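Local coordinates for putative O-GlcNAcase nagJ (Clostridium perfringens, PDB 6PV5), which is a family 84 glycoside hydrolase that probably has hexosaminidase activity, this chain comprising the N-terminal, catalytic and post-catalytic regions of a longer protein, at residues 418-423 and 460-465. Residues are numbered along the deposited sequence; the frame is centred on the assembly and turned at random.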
loop_
_atom_site.group_PDB
_atom_site.type_symbol
_atom_site.label_atom_id
_atom_site.label_comp_id
_atom_site.label_asym_id
_atom_site.label_seq_id
_atom_site.Cartn_x
_atom_site.Cartn_y
_atom_site.Cartn_z
ATOM N N GLY A 418 -6.157 -8.531 -1.600
ATOM C CA GLY A 418 -4.972 -9.377 -1.532
ATOM C C GLY A 418 -3.651 -8.639 -1.284
ATOM O O GLY A 418 -3.588 -7.406 -1.267
ATOM N N PRO A 419 -2.527 -9.382 -1.131
ATOM C CA PRO A 419 -1.211 -8.762 -0.974
ATOM C C PRO A 419 -0.676 -8.269 -2.315
ATOM O O PRO A 419 -1.041 -8.783 -3.379
ATOM C CB PRO A 419 -0.349 -9.922 -0.444
ATOM C CG PRO A 419 -0.966 -11.138 -1.110
ATOM C CD PRO A 419 -2.463 -10.857 -1.101
ATOM N N ILE A 420 0.177 -7.240 -2.248
ATOM C CA ILE A 420 1.053 -6.882 -3.362
ATOM C C ILE A 420 1.733 -8.159 -3.852
ATOM O O ILE A 420 2.312 -8.899 -3.080
ATOM C CB ILE A 420 2.093 -5.853 -2.878
ATOM C CG1 ILE A 420 1.435 -4.591 -2.298
ATOM C CG2 ILE A 420 3.098 -5.535 -3.980
ATOM C CD1 ILE A 420 0.379 -3.935 -3.173
ATOM N N TYR A 421 1.655 -8.437 -5.142
ATOM C CA TYR A 421 1.960 -9.789 -5.587
ATOM C C TYR A 421 2.758 -9.726 -6.884
ATOM O O TYR A 421 2.450 -8.892 -7.737
ATOM C CB TYR A 421 0.638 -10.539 -5.818
ATOM C CG TYR A 421 0.759 -12.039 -5.934
ATOM C CD1 TYR A 421 0.900 -12.844 -4.813
ATOM C CD2 TYR A 421 0.724 -12.655 -7.176
ATOM C CE1 TYR A 421 0.990 -14.230 -4.915
ATOM C CE2 TYR A 421 0.828 -14.032 -7.304
ATOM C CZ TYR A 421 0.963 -14.811 -6.169
ATOM O OH TYR A 421 1.055 -16.160 -6.311
ATOM N N ASP A 422 3.774 -10.602 -7.016
ATOM C CA ASP A 422 4.529 -10.791 -8.255
ATOM C C ASP A 422 5.374 -9.551 -8.555
ATOM O O ASP A 422 5.648 -9.253 -9.707
ATOM C CB ASP A 422 3.626 -11.014 -9.475
ATOM C CG ASP A 422 3.108 -12.431 -9.693
ATOM O OD1 ASP A 422 3.734 -13.377 -9.150
ATOM O OD2 ASP A 422 2.076 -12.576 -10.433
ATOM N N LEU A 423 5.765 -8.796 -7.531
ATOM C CA LEU A 423 6.746 -7.745 -7.766
ATOM C C LEU A 423 8.136 -8.287 -7.430
ATOM O O LEU A 423 8.334 -8.911 -6.397
ATOM C CB LEU A 423 6.423 -6.519 -6.915
ATOM C CG LEU A 423 5.125 -5.767 -7.239
ATOM C CD1 LEU A 423 5.150 -4.414 -6.543
ATOM C CD2 LEU A 423 4.902 -5.595 -8.742
ATOM N N VAL A 460 13.388 -7.389 -0.128
ATOM C CA VAL A 460 14.212 -8.583 -0.141
ATOM C C VAL A 460 13.552 -9.708 0.654
ATOM O O VAL A 460 13.526 -10.848 0.198
ATOM C CB VAL A 460 15.643 -8.253 0.329
ATOM C CG1 VAL A 460 16.335 -9.423 1.018
ATOM C CG2 VAL A 460 16.465 -7.724 -0.836
ATOM N N SER A 461 13.020 -9.410 1.839
ATOM C CA SER A 461 12.475 -10.514 2.621
ATOM C C SER A 461 10.949 -10.653 2.467
ATOM O O SER A 461 10.358 -11.571 3.028
ATOM C CB SER A 461 12.909 -10.443 4.059
ATOM O OG SER A 461 12.487 -9.223 4.647
ATOM N N TYR A 462 10.317 -9.785 1.664
ATOM C CA TYR A 462 8.863 -9.789 1.515
ATOM C C TYR A 462 8.380 -11.129 0.982
ATOM O O TYR A 462 8.793 -11.528 -0.097
ATOM C CB TYR A 462 8.420 -8.742 0.493
ATOM C CG TYR A 462 6.932 -8.697 0.213
ATOM C CD1 TYR A 462 6.055 -8.104 1.119
ATOM C CD2 TYR A 462 6.408 -9.230 -0.961
ATOM C CE1 TYR A 462 4.691 -8.022 0.864
ATOM C CE2 TYR A 462 5.049 -9.158 -1.239
ATOM C CZ TYR A 462 4.198 -8.557 -0.317
ATOM O OH TYR A 462 2.875 -8.481 -0.564
ATOM N N GLU A 463 7.490 -11.785 1.734
ATOM C CA GLU A 463 6.724 -12.921 1.233
ATOM C C GLU A 463 5.239 -12.576 1.292
ATOM O O GLU A 463 4.729 -12.231 2.360
ATOM C CB GLU A 463 6.952 -14.164 2.090
ATOM C CG GLU A 463 8.366 -14.700 2.033
ATOM C CD GLU A 463 8.563 -15.822 3.037
ATOM O OE1 GLU A 463 7.873 -16.857 2.900
ATOM O OE2 GLU A 463 9.368 -15.642 3.982
ATOM N N ALA A 464 4.576 -12.658 0.131
ATOM C CA ALA A 464 3.244 -12.106 -0.073
ATOM C C ALA A 464 2.262 -12.692 0.940
ATOM O O ALA A 464 1.574 -11.952 1.626
ATOM C CB ALA A 464 2.782 -12.342 -1.493
ATOM N N GLU A 465 2.259 -14.019 1.080
ATOM C CA GLU A 465 1.226 -14.703 1.842
ATOM C C GLU A 465 1.403 -14.443 3.330
ATOM O O GLU A 465 0.423 -14.230 4.043
ATOM C CB GLU A 465 1.248 -16.210 1.581
ATOM C CG GLU A 465 -0.099 -16.861 1.862
ATOM C CD GLU A 465 -1.062 -16.875 0.680
ATOM O OE1 GLU A 465 -0.735 -16.267 -0.372
ATOM O OE2 GLU A 465 -2.136 -17.517 0.802
#
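Tyr-462 hydrogen-bonds to the backbone of Ile-420 in a buried contact beside the last two strands of the catalytic barrel, where the loop between strands 399-403 and 431-436 meets the turn leading into helix 464-476 and the first residue of that helix. The phenol hydroxyl donates to Ile-420 O, 2.6 Å from OH to O, arriving in the carbonyl plane on a lone pair at a C=O...donor angle of 128°. Ile-420 O in turn lies at the edge of the Tyr-462 ring, in its plane and 3.3 Å from CE2. With CG anti to the backbone N (chi1 177°), the Tyr-462 ring extends from its own loop to the 418-423 backbone. Pro-419 packs beside this bond: its CB is 3.5 Å from Tyr-462 OH and equally close to Ala-464 O, while its CG meets the methyl of Ala-464. That methyl, in the first turn of the helix, sits among three neighbours. It lies 3.8 Å from Tyr-421 CD1, approaching that ring obliquely, and also touches Ile-420 O. Backbone N of Ala-464 stands 3.8 Å above one face of the Tyr-462 ring, displaced from the ring centre. Helix 446-457 backs the junction: Thr-451 OG1 is hydrogen-bonded to Ile-420 N, and Tyr-455 meets Tyr-462 edge-to-face. Ile-420 itself reaches Trp-403 and Phe-434 of the last two barrel strands. Thus a tyrosine hydroxyl tethers a loop carbonyl next to a helix N-terminus with Glu-463 at the N-cap position, joining helix 464-476, the second helix after the last barrel strand, to a strand-connecting loop of a (beta/alpha)8 barrel.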